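Local structure of L-Ribose isomerase (Acinetobacter, 4Q0S) at residues A[49-54]-A[252-257]; A[94-99]-A[235-240]; A[38-43]-A[103-108]. The protein probably catalyses the reversible interconversion of L-ribose and its ketose L-ribulose, using a metal-containing cupin barrel that also binds the sugar alcohol ribitol. All coordinates share one frame; numbering follows the deposited sequence.

Interaction 1 (A[49-54]-A[252-257]); sequences AGIVFG and TGRLQT. With RB0 (D-ribitol), chain C.
Arg254 passes beside the ring of Phe53 and lays its guanidinium under the tip of Ile51, an arrangement in which two apolar groups pack against a charged group that reaches a ligand. The Arg254 and Phe53 side chains run next to each other and point the same way, with Arg254 CG 3.6 Å from Phe53 CE2. Ring and guanidinium are not stacked, since their planes stand 79° apart. Ile51 covers one guanidinium face instead: its CD1 sits over the centre, 3.8 Å from Arg254 CZ, while its CG2 packs over the rim of one face of the Phe53 ring. The Arg254 chain bends once, at chi2 (-60°), and is otherwise extended. Its NE and NH1 converge on O1 of D-ribitol, at 3.1 Å from NE and 3.0 Å from NH1, and the same oxygen lies at the edge of the Phe53 ring. The charge itself is paired with Glu222, through a salt bridge from NH1.

Away from the ribitol the contact turns polar, a threonine hydroxyl and a water meeting backbone groups. Thr257 OG1 donates a short bond of 2.5 Å to Gly50 O, in the carbonyl plane. A water accepts from Val52 N and donates to Thr257 OG1; it can also donate to Gly253 O, though it has more acceptors in reach than protons. Gly253 CA lies 4.0 Å from Gly54 N, a close backbone approach. Residues 252-257, which carry on from helix 248-254, are thus held against the edge strand 50-52, the pair contributing Phe53 and Arg254 to the ribitol pocket near the cobalt site of the cupin barrel.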
ATOM      1  N   ALA A  49       6.370  19.567  12.809  1.00 28.13           N
ATOM      2  CA  ALA A  49       5.351  18.704  12.227  1.00 26.86           C
ATOM      3  C   ALA A  49       4.159  18.488  13.152  1.00 26.35           C
ATOM      4  O   ALA A  49       3.016  18.464  12.701  1.00 27.52           O
ATOM      5  CB  ALA A  49       5.969  17.357  11.837  1.00 26.51           C
ATOM      6  N   GLY A  50       4.422  18.321  14.443  1.00 26.92           N
ATOM      7  CA  GLY A  50       3.345  18.115  15.396  1.00 26.78           C
ATOM      8  C   GLY A  50       2.827  19.462  15.868  1.00 28.68           C
ATOM      9  O   GLY A  50       3.573  20.240  16.459  1.00 29.19           O
ATOM     10  N   ILE A  51       1.550  19.732  15.614  1.00 27.45           N
ATOM     11  CA  ILE A  51       0.946  21.015  15.967  1.00 27.58           C
ATOM     12  C   ILE A  51      -0.152  20.952  17.028  1.00 27.37           C
ATOM     13  O   ILE A  51      -1.038  20.100  16.985  1.00 29.71           O
ATOM     14  CB  ILE A  51       0.359  21.679  14.697  1.00 27.33           C
ATOM     15  CG1 ILE A  51       1.440  21.766  13.618  1.00 26.97           C
ATOM     16  CG2 ILE A  51      -0.183  23.074  15.013  1.00 28.36           C
ATOM     17  CD1 ILE A  51       0.881  22.051  12.220  1.00 23.95           C
ATOM     18  N   VAL A  52      -0.085  21.867  17.986  1.00 28.50           N
ATOM     19  CA  VAL A  52      -1.087  21.964  19.045  1.00 29.40           C
ATOM     20  C   VAL A  52      -1.591  23.404  18.929  1.00 30.68           C
ATOM     21  O   VAL A  52      -0.812  24.348  19.066  1.00 31.57           O
ATOM     22  CB  VAL A  52      -0.461  21.714  20.436  1.00 29.46           C
ATOM     23  CG1 VAL A  52      -1.528  21.798  21.517  1.00 28.13           C
ATOM     24  CG2 VAL A  52       0.208  20.337  20.460  1.00 28.65           C
ATOM     25  N   PHE A  53      -2.884  23.567  18.659  1.00 30.29           N
ATOM     26  CA  PHE A  53      -3.464  24.894  18.463  1.00 30.99           C
ATOM     27  C   PHE A  53      -3.886  25.653  19.717  1.00 31.75           C
ATOM     28  O   PHE A  53      -5.077  25.812  19.990  1.00 32.24           O
ATOM     29  CB  PHE A  53      -4.657  24.803  17.505  1.00 30.12           C
ATOM     30  CG  PHE A  53      -4.305  24.253  16.141  1.00 29.43           C
ATOM     31  CD1 PHE A  53      -4.348  22.883  15.894  1.00 29.83           C
ATOM     32  CD2 PHE A  53      -3.934  25.109  15.108  1.00 31.67           C
ATOM     33  CE1 PHE A  53      -4.030  22.373  14.636  1.00 29.22           C
ATOM     34  CE2 PHE A  53      -3.612  24.612  13.842  1.00 30.64           C
ATOM     35  CZ  PHE A  53      -3.661  23.242  13.606  1.00 30.26           C
ATOM     36  N   GLY A  54      -2.906  26.136  20.467  1.00 33.22           N
ATOM     37  CA  GLY A  54      -3.217  26.886  21.669  1.00 35.70           C
ATOM     38  C   GLY A  54      -2.826  26.210  22.966  1.00 35.68           C
ATOM     39  O   GLY A  54      -2.871  24.984  23.084  1.00 35.02           O
ATOM     40  N   THR A 252      -1.882  31.659  17.659  1.00 77.24           N
ATOM     41  CA  THR A 252      -0.590  31.721  18.330  1.00 78.52           C
ATOM     42  C   THR A 252       0.160  30.388  18.350  1.00 78.99           C
ATOM     43  O   THR A 252       1.191  30.237  17.691  1.00 79.15           O
ATOM     44  CB  THR A 252      -0.756  32.222  19.776  1.00 78.52           C
ATOM     45  OG1 THR A 252      -1.600  31.321  20.504  1.00 78.77           O
ATOM     46  CG2 THR A 252      -1.387  33.607  19.781  1.00 78.79           C
ATOM     47  N   GLY A 253      -0.364  29.428  19.106  1.00 79.35           N
ATOM     48  CA  GLY A 253       0.277  28.127  19.212  1.00 79.38           C
ATOM     49  C   GLY A 253       0.510  27.401  17.899  1.00 79.06           C
ATOM     50  O   GLY A 253       1.216  26.394  17.860  1.00 79.22           O
ATOM     51  N   ARG A 254      -0.074  27.907  16.821  1.00 78.63           N
ATOM     52  CA  ARG A 254       0.076  27.281  15.513  1.00 78.45           C
ATOM     53  C   ARG A 254       1.528  27.307  15.030  1.00 77.95           C
ATOM     54  O   ARG A 254       2.058  26.293  14.575  1.00 78.32           O
ATOM     55  CB  ARG A 254      -0.820  27.996  14.494  1.00 79.23           C
ATOM     56  CG  ARG A 254      -1.188  27.171  13.262  1.00 80.97           C
ATOM     57  CD  ARG A 254       0.029  26.739  12.454  1.00 82.03           C
ATOM     58  NE  ARG A 254      -0.349  25.978  11.265  1.00 82.78           N
ATOM     59  CZ  ARG A 254       0.519  25.414  10.430  1.00 82.58           C
ATOM     60  NH1 ARG A 254       0.081  24.742   9.373  1.00 81.80           N
ATOM     61  NH2 ARG A 254       1.824  25.516  10.654  1.00 82.47           N
ATOM     62  N   LEU A 255       2.171  28.466  15.140  1.00 76.87           N
ATOM     63  CA  LEU A 255       3.548  28.629  14.680  1.00 75.22           C
ATOM     64  C   LEU A 255       4.650  28.037  15.567  1.00 73.55           C
ATOM     65  O   LEU A 255       5.834  28.192  15.262  1.00 73.60           O
ATOM     66  CB  LEU A 255       3.836  30.116  14.442  1.00 76.40           C
ATOM     67  CG  LEU A 255       2.920  30.850  13.453  1.00 77.14           C
ATOM     68  CD1 LEU A 255       3.313  32.315  13.390  1.00 77.56           C
ATOM     69  CD2 LEU A 255       3.017  30.211  12.072  1.00 77.46           C
ATOM     70  N   GLN A 256       4.280  27.366  16.655  1.00 70.91           N
ATOM     71  CA  GLN A 256       5.285  26.768  17.537  1.00 68.24           C
ATOM     72  C   GLN A 256       4.713  25.806  18.569  1.00 64.63           C
ATOM     73  O   GLN A 256       3.700  26.091  19.209  1.00 64.77           O
ATOM     74  CB  GLN A 256       6.078  27.848  18.278  1.00 70.81           C
ATOM     75  CG  GLN A 256       7.138  27.266  19.210  1.00 74.54           C
ATOM     76  CD  GLN A 256       7.723  28.286  20.169  1.00 76.70           C
ATOM     77  OE1 GLN A 256       8.342  29.266  19.751  1.00 77.26           O
ATOM     78  NE2 GLN A 256       7.530  28.057  21.466  1.00 77.68           N
ATOM     79  N   THR A 257       5.384  24.671  18.736  1.00 59.37           N
ATOM     80  CA  THR A 257       4.958  23.660  19.693  1.00 54.04           C
ATOM     81  C   THR A 257       5.913  23.638  20.879  1.00 51.69           C
ATOM     82  O   THR A 257       7.126  23.516  20.709  1.00 51.77           O
ATOM     83  CB  THR A 257       4.939  22.260  19.057  1.00 54.22           C
ATOM     84  OG1 THR A 257       4.132  22.284  17.875  1.00 53.38           O
ATOM     85  CG2 THR A 257       4.368  21.241  20.035  1.00 51.75           C
TER
HETATM   86  C1  RB0 C 502      -3.600  23.963   8.998  1.00 51.96           C
HETATM   87  O1  RB0 C 502      -2.851  24.502  10.074  1.00 52.84           O
HETATM   88  C2  RB0 C 502      -2.737  23.928   7.746  1.00 51.75           C
HETATM   89  O2  RB0 C 502      -2.555  25.250   7.244  1.00 51.95           O
HETATM   90  C3  RB0 C 502      -3.372  23.017   6.675  1.00 49.21           C
HETATM   91  O3  RB0 C 502      -2.454  22.813   5.611  1.00 47.86           O
HETATM   92  C4  RB0 C 502      -4.692  23.564   6.120  1.00 46.55           C
HETATM   93  O4  RB0 C 502      -4.773  24.962   6.350  1.00 44.57           O
HETATM   94  C5  RB0 C 502      -5.873  22.857   6.778  1.00 45.36           C
HETATM   95  O5  RB0 C 502      -7.092  23.244   6.144  1.00 37.84           O
HETATM   96  O   HOH W   1       2.128  23.901  17.721  1.00 37.14           O

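Interaction 2 (A[94-99]-A[235-240]); sequences PYAEYS and PSWLGM
Trp237 brings the benzo edge of its indole up to the backbone of Ala96 and Glu97, with CZ2 3.4 Å from Glu97 N and 3.7 Å from Ala96 CB. The carbonyl carbon of Ala96 lies near the plane of the indole, at its edge. On the pyrrole side, Glu97 CB is 3.7 Å from Trp237 NE1. Met240 joins this first shell; its chain crosses that of Glu97 at about a right angle and bends only at chi3 (-72°), and its methyl carbon CE rests 3.5 Å from Glu97 OE1.

No direct hydrogen bond joins the two segments, and a water supplies the polar link. It accepts from Glu97 N at 2.9 Å and from Trp237 NE1 at 3.2 Å, and donates to Glu97 OE1 at 2.7 Å. Glu97 CG lies between its own backbone N and carbonyl carbon (chi1 60°), and the chain is extended beyond it; one water reaches both OE1 and the residue's own N-H.

Both segments belong to loops outside the cupin barrel. Segment 94-99 lies in the loop between strands 73-82 and 101-108; segment 235-240 lies in the loop between strands 211-217 and 244-245. A type II beta turn from Trp237 to Met240, closed by Met240 N to Trp237 O, sets these two side chains on the same partner, with Gly239 at positive phi.

In the second shell, Arg121 forms a salt bridge with Glu97 OE2 and also touches Met240. His221 meets the Trp237 ring edge-to-face and donates from NE2 to Glu97 O. At the end of 94-99, Ser99 OG is hydrogen-bonded to Ser99 OG of the second subunit.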
ATOM      1  N   PRO A  94       2.274  40.634  -8.164  1.00 45.78           N
ATOM      2  CA  PRO A  94       1.397  40.901  -7.020  1.00 45.68           C
ATOM      3  C   PRO A  94       0.296  39.857  -6.777  1.00 45.48           C
ATOM      4  O   PRO A  94      -0.376  39.888  -5.746  1.00 44.53           O
ATOM      5  CB  PRO A  94       0.835  42.285  -7.340  1.00 46.22           C
ATOM      6  CG  PRO A  94       0.743  42.263  -8.835  1.00 46.47           C
ATOM      7  CD  PRO A  94       2.054  41.617  -9.241  1.00 46.51           C
ATOM      8  N   TYR A  95       0.127  38.928  -7.715  1.00 45.28           N
ATOM      9  CA  TYR A  95      -0.899  37.892  -7.590  1.00 44.09           C
ATOM     10  C   TYR A  95      -0.323  36.480  -7.487  1.00 42.35           C
ATOM     11  O   TYR A  95      -1.068  35.503  -7.408  1.00 41.68           O
ATOM     12  CB  TYR A  95      -1.849  37.963  -8.786  1.00 46.82           C
ATOM     13  CG  TYR A  95      -2.408  39.346  -9.031  1.00 49.14           C
ATOM     14  CD1 TYR A  95      -3.277  39.940  -8.115  1.00 50.15           C
ATOM     15  CD2 TYR A  95      -2.060  40.067 -10.175  1.00 50.39           C
ATOM     16  CE1 TYR A  95      -3.788  41.216  -8.331  1.00 50.81           C
ATOM     17  CE2 TYR A  95      -2.566  41.346 -10.403  1.00 51.37           C
ATOM     18  CZ  TYR A  95      -3.430  41.914  -9.476  1.00 52.32           C
ATOM     19  OH  TYR A  95      -3.940  43.174  -9.698  1.00 52.32           O
ATOM     20  N   ALA A  96       1.001  36.374  -7.485  1.00 40.30           N
ATOM     21  CA  ALA A  96       1.671  35.081  -7.399  1.00 38.21           C
ATOM     22  C   ALA A  96       1.358  34.358  -6.087  1.00 37.67           C
ATOM     23  O   ALA A  96       1.281  33.130  -6.048  1.00 37.53           O
ATOM     24  CB  ALA A  96       3.176  35.272  -7.542  1.00 38.17           C
ATOM     25  N   GLU A  97       1.177  35.137  -5.025  1.00 34.64           N
ATOM     26  CA  GLU A  97       0.885  34.620  -3.693  1.00 34.49           C
ATOM     27  C   GLU A  97      -0.384  33.764  -3.627  1.00 33.25           C
ATOM     28  O   GLU A  97      -0.610  33.062  -2.644  1.00 31.26           O
ATOM     29  CB  GLU A  97       0.769  35.790  -2.711  1.00 35.35           C
ATOM     30  CG  GLU A  97      -0.333  36.783  -3.071  1.00 37.09           C
ATOM     31  CD  GLU A  97      -0.178  38.112  -2.357  1.00 39.31           C
ATOM     32  OE1 GLU A  97       0.789  38.839  -2.667  1.00 38.85           O
ATOM     33  OE2 GLU A  97      -1.016  38.425  -1.485  1.00 40.71           O
ATOM     34  N   TYR A  98      -1.211  33.834  -4.666  1.00 31.79           N
ATOM     35  CA  TYR A  98      -2.444  33.052  -4.705  1.00 32.25           C
ATOM     36  C   TYR A  98      -2.198  31.716  -5.394  1.00 31.34           C
ATOM     37  O   TYR A  98      -3.059  30.833  -5.375  1.00 29.60           O
ATOM     38  CB  TYR A  98      -3.539  33.813  -5.456  1.00 32.72           C
ATOM     39  CG  TYR A  98      -4.057  35.029  -4.726  1.00 35.33           C
ATOM     40  CD1 TYR A  98      -5.011  34.906  -3.717  1.00 35.27           C
ATOM     41  CD2 TYR A  98      -3.579  36.303  -5.031  1.00 35.86           C
ATOM     42  CE1 TYR A  98      -5.479  36.023  -3.029  1.00 36.93           C
ATOM     43  CE2 TYR A  98      -4.036  37.424  -4.347  1.00 36.99           C
ATOM     44  CZ  TYR A  98      -4.985  37.277  -3.350  1.00 37.43           C
ATOM     45  OH  TYR A  98      -5.428  38.384  -2.668  1.00 36.95           O
ATOM     46  N   SER A  99      -1.023  31.580  -6.005  1.00 29.73           N
ATOM     47  CA  SER A  99      -0.671  30.356  -6.707  1.00 29.93           C
ATOM     48  C   SER A  99       0.341  29.534  -5.910  1.00 29.60           C
ATOM     49  O   SER A  99       0.348  29.568  -4.679  1.00 30.96           O
ATOM     50  CB  SER A  99      -0.113  30.685  -8.095  1.00 28.25           C
ATOM     51  OG  SER A  99       0.002  29.509  -8.886  1.00 29.71           O
ATOM     52  N   PRO A 235       9.223  40.065  -2.765  1.00 53.03           N
ATOM     53  CA  PRO A 235       9.306  40.961  -1.608  1.00 51.90           C
ATOM     54  C   PRO A 235       8.147  40.866  -0.619  1.00 50.79           C
ATOM     55  O   PRO A 235       8.345  40.505   0.541  1.00 50.50           O
ATOM     56  CB  PRO A 235       9.415  42.335  -2.257  1.00 52.31           C
ATOM     57  CG  PRO A 235      10.272  42.038  -3.447  1.00 52.22           C
ATOM     58  CD  PRO A 235       9.652  40.763  -3.992  1.00 52.04           C
ATOM     59  N   SER A 236       6.940  41.180  -1.084  1.00 50.67           N
ATOM     60  CA  SER A 236       5.750  41.147  -0.238  1.00 50.92           C
ATOM     61  C   SER A 236       5.571  39.847   0.547  1.00 50.74           C
ATOM     62  O   SER A 236       5.137  39.869   1.695  1.00 52.89           O
ATOM     63  CB  SER A 236       4.498  41.405  -1.081  1.00 50.60           C
ATOM     64  OG  SER A 236       4.310  40.388  -2.048  1.00 51.88           O
ATOM     65  N   TRP A 237       5.901  38.718  -0.071  1.00 50.65           N
ATOM     66  CA  TRP A 237       5.764  37.419   0.583  1.00 50.16           C
ATOM     67  C   TRP A 237       6.440  37.356   1.949  1.00 51.43           C
ATOM     68  O   TRP A 237       6.045  36.567   2.807  1.00 51.31           O
ATOM     69  CB  TRP A 237       6.345  36.322  -0.310  1.00 48.52           C
ATOM     70  CG  TRP A 237       5.540  36.040  -1.541  1.00 46.62           C
ATOM     71  CD1 TRP A 237       4.886  36.947  -2.326  1.00 45.89           C
ATOM     72  CD2 TRP A 237       5.364  34.767  -2.171  1.00 45.53           C
ATOM     73  NE1 TRP A 237       4.318  36.319  -3.409  1.00 45.41           N
ATOM     74  CE2 TRP A 237       4.598  34.980  -3.340  1.00 45.50           C
ATOM     75  CE3 TRP A 237       5.784  33.464  -1.865  1.00 43.78           C
ATOM     76  CZ2 TRP A 237       4.243  33.937  -4.205  1.00 44.12           C
ATOM     77  CZ3 TRP A 237       5.433  32.428  -2.725  1.00 42.96           C
ATOM     78  CH2 TRP A 237       4.670  32.673  -3.883  1.00 43.96           C
ATOM     79  N   LEU A 238       7.460  38.186   2.145  1.00 53.35           N
ATOM     80  CA  LEU A 238       8.202  38.214   3.403  1.00 54.80           C
ATOM     81  C   LEU A 238       7.322  38.537   4.609  1.00 55.37           C
ATOM     82  O   LEU A 238       6.693  39.594   4.666  1.00 55.91           O
ATOM     83  CB  LEU A 238       9.342  39.230   3.312  1.00 55.73           C
ATOM     84  CG  LEU A 238      10.236  39.382   4.545  1.00 56.26           C
ATOM     85  CD1 LEU A 238      10.881  38.050   4.899  1.00 55.47           C
ATOM     86  CD2 LEU A 238      11.298  40.432   4.259  1.00 56.46           C
ATOM     87  N   GLY A 239       7.289  37.617   5.569  1.00 55.86           N
ATOM     88  CA  GLY A 239       6.489  37.808   6.767  1.00 57.11           C
ATOM     89  C   GLY A 239       4.994  37.645   6.548  1.00 57.60           C
ATOM     90  O   GLY A 239       4.218  37.586   7.501  1.00 58.65           O
ATOM     91  N   MET A 240       4.589  37.574   5.285  1.00 57.11           N
ATOM     92  CA  MET A 240       3.183  37.423   4.927  1.00 55.85           C
ATOM     93  C   MET A 240       2.529  36.237   5.635  1.00 55.96           C
ATOM     94  O   MET A 240       3.068  35.128   5.636  1.00 55.91           O
ATOM     95  CB  MET A 240       3.066  37.245   3.414  1.00 54.79           C
ATOM     96  CG  MET A 240       1.650  37.168   2.890  1.00 53.65           C
ATOM     97  SD  MET A 240       1.656  36.833   1.121  1.00 52.01           S
ATOM     98  CE  MET A 240       2.223  38.409   0.474  1.00 52.95           C
TER
HETATM   99  O   HOH W   2       2.035  37.944  -4.924  1.00 36.61           O

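Interaction 3 (A[38-43]-A[103-108]); sequences YPITEK and DKLMIV
The ring of Tyr38 is sandwiched between Pro39 CD, which lies toward the rim of one face, and Leu105 CB, which is centred over the other. The Leu105 contact is a CH-pi interaction, with CB 3.6 Å from the ring centroid and 10° off the normal. At the edge, near the ring plane, are Ile40 CG1 and Asp103 OD1. The Tyr38 and Leu105 side chains lie alongside each other with opposite headings, and Leu105 CD2 comes to 3.6 Å from Tyr38 CB, at the root of the ring.

Tyr38 CG is anti to the backbone N (chi1 -166°), and the ring continues toward the strand to meet Asp103 tip to tip. Tyr38 OH donates to Asp103 OD1 at 2.6 Å, approaching 44° out of the carboxylate plane. Ser79 also bonds to this buried hydroxyl, and Asp103 OD2 forms a salt bridge with Lys190 of the second subunit.

Lys104 leaves the opposite side of the strand; its NZ makes a salt bridge with Glu215, and the residue touches ribitol. The loop after helix 19-35 therefore covers the outer face of strand 101-108, the face turned away from the ligand-binding interior of the cupin fold.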
ATOM      1  N   TYR A  38       3.587   7.809   1.330  1.00 24.50           N
ATOM      2  CA  TYR A  38       3.776   9.254   1.195  1.00 24.95           C
ATOM      3  C   TYR A  38       5.301   9.421   1.290  1.00 24.87           C
ATOM      4  O   TYR A  38       5.941   8.828   2.160  1.00 25.87           O
ATOM      5  CB  TYR A  38       3.076  10.034   2.318  1.00 22.59           C
ATOM      6  CG  TYR A  38       2.974  11.513   2.000  1.00 23.54           C
ATOM      7  CD1 TYR A  38       2.048  11.984   1.061  1.00 22.49           C
ATOM      8  CD2 TYR A  38       3.858  12.428   2.566  1.00 20.91           C
ATOM      9  CE1 TYR A  38       2.013  13.335   0.693  1.00 23.87           C
ATOM     10  CE2 TYR A  38       3.837  13.776   2.202  1.00 24.17           C
ATOM     11  CZ  TYR A  38       2.913  14.224   1.264  1.00 23.81           C
ATOM     12  OH  TYR A  38       2.909  15.557   0.894  1.00 23.76           O
ATOM     13  N   PRO A  39       5.900  10.221   0.394  1.00 24.36           N
ATOM     14  CA  PRO A  39       7.352  10.437   0.391  1.00 25.32           C
ATOM     15  C   PRO A  39       7.880  11.316   1.519  1.00 25.83           C
ATOM     16  O   PRO A  39       8.211  12.480   1.306  1.00 28.54           O
ATOM     17  CB  PRO A  39       7.596  11.055  -0.982  1.00 24.72           C
ATOM     18  CG  PRO A  39       6.366  11.916  -1.156  1.00 25.34           C
ATOM     19  CD  PRO A  39       5.249  10.994  -0.683  1.00 24.11           C
ATOM     20  N   ILE A  40       7.964  10.749   2.716  1.00 25.58           N
ATOM     21  CA  ILE A  40       8.453  11.477   3.876  1.00 26.04           C
ATOM     22  C   ILE A  40       9.973  11.378   4.017  1.00 27.69           C
ATOM     23  O   ILE A  40      10.521  10.292   4.186  1.00 27.22           O
ATOM     24  CB  ILE A  40       7.781  10.949   5.158  1.00 27.46           C
ATOM     25  CG1 ILE A  40       6.279  11.263   5.111  1.00 26.14           C
ATOM     26  CG2 ILE A  40       8.438  11.566   6.393  1.00 27.45           C
ATOM     27  CD1 ILE A  40       5.525  10.827   6.331  1.00 27.91           C
ATOM     28  N   THR A  41      10.642  12.522   3.937  1.00 28.43           N
ATOM     29  CA  THR A  41      12.093  12.591   4.068  1.00 30.78           C
ATOM     30  C   THR A  41      12.457  12.901   5.518  1.00 31.88           C
ATOM     31  O   THR A  41      11.590  13.253   6.317  1.00 31.79           O
ATOM     32  CB  THR A  41      12.677  13.699   3.173  1.00 31.61           C
ATOM     33  OG1 THR A  41      12.048  14.947   3.492  1.00 31.13           O
ATOM     34  CG2 THR A  41      12.437  13.380   1.705  1.00 32.67           C
ATOM     35  N   GLU A  42      13.735  12.773   5.857  1.00 33.93           N
ATOM     36  CA  GLU A  42      14.185  13.036   7.220  1.00 36.13           C
ATOM     37  C   GLU A  42      13.887  14.451   7.681  1.00 34.15           C
ATOM     38  O   GLU A  42      13.423  14.657   8.796  1.00 33.48           O
ATOM     39  CB  GLU A  42      15.684  12.786   7.351  1.00 39.83           C
ATOM     40  CG  GLU A  42      16.066  11.332   7.429  1.00 46.40           C
ATOM     41  CD  GLU A  42      17.568  11.141   7.492  1.00 49.76           C
ATOM     42  OE1 GLU A  42      18.204  11.727   8.397  1.00 50.67           O
ATOM     43  OE2 GLU A  42      18.107  10.406   6.636  1.00 50.17           O
ATOM     44  N   LYS A  43      14.164  15.425   6.821  1.00 35.28           N
ATOM     45  CA  LYS A  43      13.937  16.826   7.162  1.00 34.50           C
ATOM     46  C   LYS A  43      12.469  17.128   7.468  1.00 33.90           C
ATOM     47  O   LYS A  43      12.159  18.057   8.214  1.00 33.01           O
ATOM     48  CB  LYS A  43      14.415  17.726   6.024  1.00 37.05           C
ATOM     49  CG  LYS A  43      13.680  17.494   4.711  1.00 42.06           C
ATOM     50  CD  LYS A  43      13.807  18.689   3.776  1.00 47.49           C
ATOM     51  CE  LYS A  43      15.255  18.976   3.410  1.00 50.89           C
ATOM     52  NZ  LYS A  43      15.364  20.149   2.489  1.00 54.18           N
ATOM     53  N   ASP A 103       2.147  20.416  -1.169  1.00 22.64           N
ATOM     54  CA  ASP A 103       1.725  19.030  -0.976  1.00 22.23           C
ATOM     55  C   ASP A 103       2.134  18.625   0.434  1.00 23.07           C
ATOM     56  O   ASP A 103       3.293  18.781   0.811  1.00 23.97           O
ATOM     57  CB  ASP A 103       2.430  18.117  -1.998  1.00 22.89           C
ATOM     58  CG  ASP A 103       1.764  16.749  -2.138  1.00 23.79           C
ATOM     59  OD1 ASP A 103       1.387  16.153  -1.110  1.00 23.22           O
ATOM     60  OD2 ASP A 103       1.627  16.260  -3.281  1.00 22.29           O
ATOM     61  N   LYS A 104       1.184  18.123   1.213  1.00 23.40           N
ATOM     62  CA  LYS A 104       1.472  17.684   2.568  1.00 23.21           C
ATOM     63  C   LYS A 104       0.566  16.532   2.966  1.00 23.49           C
ATOM     64  O   LYS A 104      -0.475  16.302   2.352  1.00 25.24           O
ATOM     65  CB  LYS A 104       1.280  18.828   3.564  1.00 25.93           C
ATOM     66  CG  LYS A 104      -0.182  19.175   3.830  1.00 28.23           C
ATOM     67  CD  LYS A 104      -0.488  20.635   3.491  1.00 31.01           C
ATOM     68  CE  LYS A 104      -0.330  20.913   2.003  1.00 32.56           C
ATOM     69  NZ  LYS A 104      -0.774  22.298   1.623  1.00 36.67           N
ATOM     70  N   LEU A 105       0.985  15.805   3.994  1.00 21.27           N
ATOM     71  CA  LEU A 105       0.222  14.694   4.525  1.00 22.02           C
ATOM     72  C   LEU A 105      -0.211  15.170   5.904  1.00 22.52           C
ATOM     73  O   LEU A 105       0.606  15.672   6.670  1.00 22.62           O
ATOM     74  CB  LEU A 105       1.102  13.453   4.670  1.00 21.74           C
ATOM     75  CG  LEU A 105       0.326  12.191   5.041  1.00 21.98           C
ATOM     76  CD1 LEU A 105      -0.603  11.830   3.886  1.00 20.63           C
ATOM     77  CD2 LEU A 105       1.292  11.039   5.326  1.00 21.96           C
ATOM     78  N   MET A 106      -1.494  15.036   6.211  1.00 21.88           N
ATOM     79  CA  MET A 106      -1.995  15.467   7.502  1.00 23.69           C
ATOM     80  C   MET A 106      -2.539  14.276   8.269  1.00 21.59           C
ATOM     81  O   MET A 106      -3.270  13.449   7.725  1.00 23.11           O
ATOM     82  CB  MET A 106      -3.080  16.531   7.320  1.00 24.63           C
ATOM     83  CG  MET A 106      -2.609  17.707   6.473  1.00 26.08           C
ATOM     84  SD  MET A 106      -3.779  19.068   6.365  1.00 29.27           S
ATOM     85  CE  MET A 106      -5.056  18.352   5.389  1.00 25.18           C
ATOM     86  N   ILE A 107      -2.163  14.186   9.536  1.00 22.65           N
ATOM     87  CA  ILE A 107      -2.616  13.090  10.366  1.00 23.29           C
ATOM     88  C   ILE A 107      -3.353  13.614  11.589  1.00 22.40           C
ATOM     89  O   ILE A 107      -2.798  14.345  12.410  1.00 22.88           O
ATOM     90  CB  ILE A 107      -1.429  12.201  10.788  1.00 25.46           C
ATOM     91  CG1 ILE A 107      -0.699  11.715   9.532  1.00 25.67           C
ATOM     92  CG2 ILE A 107      -1.932  11.020  11.620  1.00 24.69           C
ATOM     93  CD1 ILE A 107       0.453  10.782   9.809  1.00 34.74           C
ATOM     94  N   VAL A 108      -4.616  13.222  11.689  1.00 22.31           N
ATOM     95  CA  VAL A 108      -5.484  13.630  12.771  1.00 22.50           C
ATOM     96  C   VAL A 108      -5.996  12.397  13.505  1.00 22.80           C
ATOM     97  O   VAL A 108      -6.600  11.504  12.909  1.00 21.63           O
ATOM     98  CB  VAL A 108      -6.677  14.434  12.220  1.00 23.17           C
ATOM     99  CG1 VAL A 108      -7.599  14.838  13.345  1.00 23.44           C
ATOM    100  CG2 VAL A 108      -6.163  15.658  11.469  1.00 23.02           C
TER

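Overall arrangement
Interactions 1 and 3 are buried and reach the same antiparallel sheet, at its edge strand 50-52 and at strand 101-108, with centres 17 Å apart and no atoms touching. Interaction 2 is only partly buried; its centre lies about 20 Å from the centre of the chain, and it joins two loops. Chemistry follows place. In 49-54/252-257 an arginine meets ribitol directly, whereas 38-43/103-108 combines an aromatic CH-pi contact with a hydroxyl-carboxylate bond on the other side of the strand, and 94-99/235-240 depends on an indole edge and a bridging water. Segments 94-99 and 103-108 adjoin in sequence, and interactions 2 and 3 both reach the second subunit; no other chain touches interaction 1.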